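Local coordinates for protein H subunit of photosynthetic reaction center complex (Rhodopseudomonas palustris, PDB 6Z5S) that forms the H subunit of the photosynthetic reaction centre, a membrane-anchored chain with a PRC-barrel domain that probably supports quinone reduction by the partner subunits, at residues V130-A135 with V163-V168. Numbering follows the deposited sequence.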
ATOM      1  N   VAL D 130      29.670  18.375  -8.568  1.00 63.78           N
ATOM      2  CA  VAL D 130      30.982  18.851  -9.006  1.00 63.78           C
ATOM      3  C   VAL D 130      31.330  18.213 -10.333  1.00 63.78           C
ATOM      4  O   VAL D 130      30.833  17.134 -10.680  1.00 63.78           O
ATOM      5  CB  VAL D 130      32.081  18.525  -7.976  1.00 63.78           C
ATOM      6  CG1 VAL D 130      31.856  19.297  -6.700  1.00 63.78           C
ATOM      7  CG2 VAL D 130      32.105  17.044  -7.694  1.00 63.78           C
ATOM      8  N   PRO D 131      32.191  18.866 -11.110  1.00 67.63           N
ATOM      9  CA  PRO D 131      32.692  18.231 -12.330  1.00 67.63           C
ATOM     10  C   PRO D 131      33.558  17.035 -11.980  1.00 67.63           C
ATOM     11  O   PRO D 131      34.189  16.992 -10.925  1.00 67.63           O
ATOM     12  CB  PRO D 131      33.512  19.336 -13.002  1.00 67.63           C
ATOM     13  CG  PRO D 131      33.121  20.590 -12.318  1.00 67.63           C
ATOM     14  CD  PRO D 131      32.754  20.212 -10.933  1.00 67.63           C
ATOM     15  N   LEU D 132      33.581  16.050 -12.880  1.00 71.06           N
ATOM     16  CA  LEU D 132      34.368  14.851 -12.618  1.00 71.06           C
ATOM     17  C   LEU D 132      35.847  15.167 -12.469  1.00 71.06           C
ATOM     18  O   LEU D 132      36.567  14.448 -11.768  1.00 71.06           O
ATOM     19  CB  LEU D 132      34.161  13.820 -13.722  1.00 71.06           C
ATOM     20  CG  LEU D 132      33.038  12.825 -13.470  1.00 71.06           C
ATOM     21  CD1 LEU D 132      32.950  11.840 -14.612  1.00 71.06           C
ATOM     22  CD2 LEU D 132      33.272  12.106 -12.163  1.00 71.06           C
ATOM     23  N   ARG D 133      36.317  16.240 -13.104  1.00 71.70           N
ATOM     24  CA  ARG D 133      37.686  16.689 -12.891  1.00 71.70           C
ATOM     25  C   ARG D 133      37.937  17.119 -11.452  1.00 71.70           C
ATOM     26  O   ARG D 133      39.097  17.233 -11.047  1.00 71.70           O
ATOM     27  CB  ARG D 133      38.006  17.844 -13.831  1.00 71.70           C
ATOM     28  CG  ARG D 133      37.169  19.071 -13.563  1.00 71.70           C
ATOM     29  CD  ARG D 133      37.599  20.240 -14.412  1.00 71.70           C
ATOM     30  NE  ARG D 133      36.695  21.370 -14.245  1.00 71.70           N
ATOM     31  CZ  ARG D 133      35.683  21.640 -15.059  1.00 71.70           C
ATOM     32  NH1 ARG D 133      34.908  22.688 -14.828  1.00 71.70           N
ATOM     33  NH2 ARG D 133      35.449  20.865 -16.108  1.00 71.70           N
ATOM     34  N   ALA D 134      36.885  17.360 -10.675  1.00 75.32           N
ATOM     35  CA  ALA D 134      37.024  17.803  -9.297  1.00 75.32           C
ATOM     36  C   ALA D 134      36.649  16.744  -8.276  1.00 75.32           C
ATOM     37  O   ALA D 134      36.794  16.990  -7.075  1.00 75.32           O
ATOM     38  CB  ALA D 134      36.170  19.055  -9.054  1.00 75.32           C
ATOM     39  N   ALA D 135      36.166  15.584  -8.709  1.00 80.49           N
ATOM     40  CA  ALA D 135      35.808  14.487  -7.814  1.00 80.49           C
ATOM     41  C   ALA D 135      36.684  13.299  -8.186  1.00 80.49           C
ATOM     42  O   ALA D 135      36.283  12.443  -8.976  1.00 80.49           O
ATOM     43  CB  ALA D 135      34.328  14.145  -7.921  1.00 80.49           C
ATOM     44  N   VAL D 163      29.864  18.606 -25.666  1.00 82.42           N
ATOM     45  CA  VAL D 163      29.910  18.171 -24.275  1.00 82.42           C
ATOM     46  C   VAL D 163      31.362  18.083 -23.830  1.00 82.42           C
ATOM     47  O   VAL D 163      32.163  17.343 -24.410  1.00 82.42           O
ATOM     48  CB  VAL D 163      29.188  16.835 -24.091  1.00 82.42           C
ATOM     49  CG1 VAL D 163      29.278  16.390 -22.651  1.00 82.42           C
ATOM     50  CG2 VAL D 163      27.743  16.971 -24.500  1.00 82.42           C
ATOM     51  N   THR D 164      31.701  18.833 -22.788  1.00 78.35           N
ATOM     52  CA  THR D 164      33.061  18.965 -22.288  1.00 78.35           C
ATOM     53  C   THR D 164      33.301  18.196 -20.999  1.00 78.35           C
ATOM     54  O   THR D 164      34.359  17.580 -20.838  1.00 78.35           O
ATOM     55  CB  THR D 164      33.382  20.445 -22.066  1.00 78.35           C
ATOM     56  OG1 THR D 164      33.546  21.089 -23.333  1.00 78.35           O
ATOM     57  CG2 THR D 164      34.647  20.614 -21.247  1.00 78.35           C
ATOM     58  N   GLU D 165      32.344  18.204 -20.078  1.00 72.46           N
ATOM     59  CA  GLU D 165      32.544  17.574 -18.784  1.00 72.46           C
ATOM     60  C   GLU D 165      31.207  17.095 -18.246  1.00 72.46           C
ATOM     61  O   GLU D 165      30.158  17.664 -18.552  1.00 72.46           O
ATOM     62  CB  GLU D 165      33.204  18.540 -17.797  1.00 72.46           C
ATOM     63  CG  GLU D 165      33.686  17.894 -16.514  1.00 72.46           C
ATOM     64  CD  GLU D 165      34.773  16.868 -16.749  1.00 72.46           C
ATOM     65  OE1 GLU D 165      35.472  16.956 -17.782  1.00 72.46           O
ATOM     66  OE2 GLU D 165      34.934  15.970 -15.899  1.00 72.46           O
ATOM     67  N   VAL D 166      31.258  16.040 -17.444  1.00 67.65           N
ATOM     68  CA  VAL D 166      30.082  15.474 -16.801  1.00 67.65           C
ATOM     69  C   VAL D 166      30.125  15.863 -15.332  1.00 67.65           C
ATOM     70  O   VAL D 166      31.088  15.545 -14.627  1.00 67.65           O
ATOM     71  CB  VAL D 166      30.027  13.949 -16.967  1.00 67.65           C
ATOM     72  CG1 VAL D 166      28.855  13.377 -16.201  1.00 67.65           C
ATOM     73  CG2 VAL D 166      29.931  13.595 -18.431  1.00 67.65           C
ATOM     74  N   TRP D 167      29.092  16.559 -14.874  1.00 62.63           N
ATOM     75  CA  TRP D 167      28.973  16.926 -13.474  1.00 62.63           C
ATOM     76  C   TRP D 167      28.211  15.839 -12.737  1.00 62.63           C
ATOM     77  O   TRP D 167      27.158  15.390 -13.198  1.00 62.63           O
ATOM     78  CB  TRP D 167      28.256  18.264 -13.320  1.00 62.63           C
ATOM     79  CG  TRP D 167      29.048  19.426 -13.784  1.00 62.63           C
ATOM     80  CD1 TRP D 167      29.657  19.574 -14.989  1.00 62.63           C
ATOM     81  CD2 TRP D 167      29.315  20.619 -13.051  1.00 62.63           C
ATOM     82  NE1 TRP D 167      30.292  20.785 -15.053  1.00 62.63           N
ATOM     83  CE2 TRP D 167      30.094  21.448 -13.874  1.00 62.63           C
ATOM     84  CE3 TRP D 167      28.973  21.066 -11.776  1.00 62.63           C
ATOM     85  CZ2 TRP D 167      30.532  22.696 -13.466  1.00 62.63           C
ATOM     86  CZ3 TRP D 167      29.409  22.301 -11.374  1.00 62.63           C
ATOM     87  CH2 TRP D 167      30.179  23.105 -12.213  1.00 62.63           C
ATOM     88  N   VAL D 168      28.739  15.419 -11.594  1.00 65.58           N
ATOM     89  CA  VAL D 168      28.173  14.307 -10.851  1.00 65.58           C
ATOM     90  C   VAL D 168      27.885  14.736  -9.422  1.00 65.58           C
ATOM     91  O   VAL D 168      28.434  15.716  -8.910  1.00 65.58           O
ATOM     92  CB  VAL D 168      29.097  13.075 -10.859  1.00 65.58           C
ATOM     93  CG1 VAL D 168      29.407  12.672 -12.280  1.00 65.58           C
ATOM     94  CG2 VAL D 168      30.366  13.371 -10.103  1.00 65.58           C
TER
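W167 carries its CG anti to its own carbonyl carbon (chi1 -70°), which lays the indole alongside the ring of P131. E165 has CG anti to the backbone N (chi1 -169°) and a bend at chi2, and its carboxylate reaches the turn at L132 and R133. P131 CG sits over one face of the indole, 3.6 Å from the centroid of the six-membered ring, in a CH-pi contact. P131 CB also lies over the centre of one face of the R133 guanidinium, so the proline ring meets two flat groups through different carbons. V130 and V168 form an antiparallel hydrogen-bonded pair. V130 N donates to V168 O at 3.0 Å, and V168 N returns a bond to V130 O at 2.9 Å. L132 N bonds V166 O at 3.1 Å, next to the turn in which A134 N bonds P131 O. R133 N makes a weak bond to E165 OE2 at 3.1 Å. On the face with V130 and V168, L132 CD2 packs on V168 CG2 at 3.8 Å. R133 NH2 lies 3.5 Å from E165 CG and 4.3 Å from E165 OE1, beyond a salt bridge. The guanidinium bridges D225 through NE and E179 through NH2. E179 also accepts a weak hydrogen bond from W167 NE1. An alanine in place of W167 would probably leave a gap beside P131 and deprive E179 of its indole partner. The contact joins an edge strand of the antiparallel sheet to strand 161-169 in the PRC-barrel region. Backbone bonds set the register, and the buried indole and proline pack one face. R133 sits among three acidic groups and would probably offset their negative charge in part.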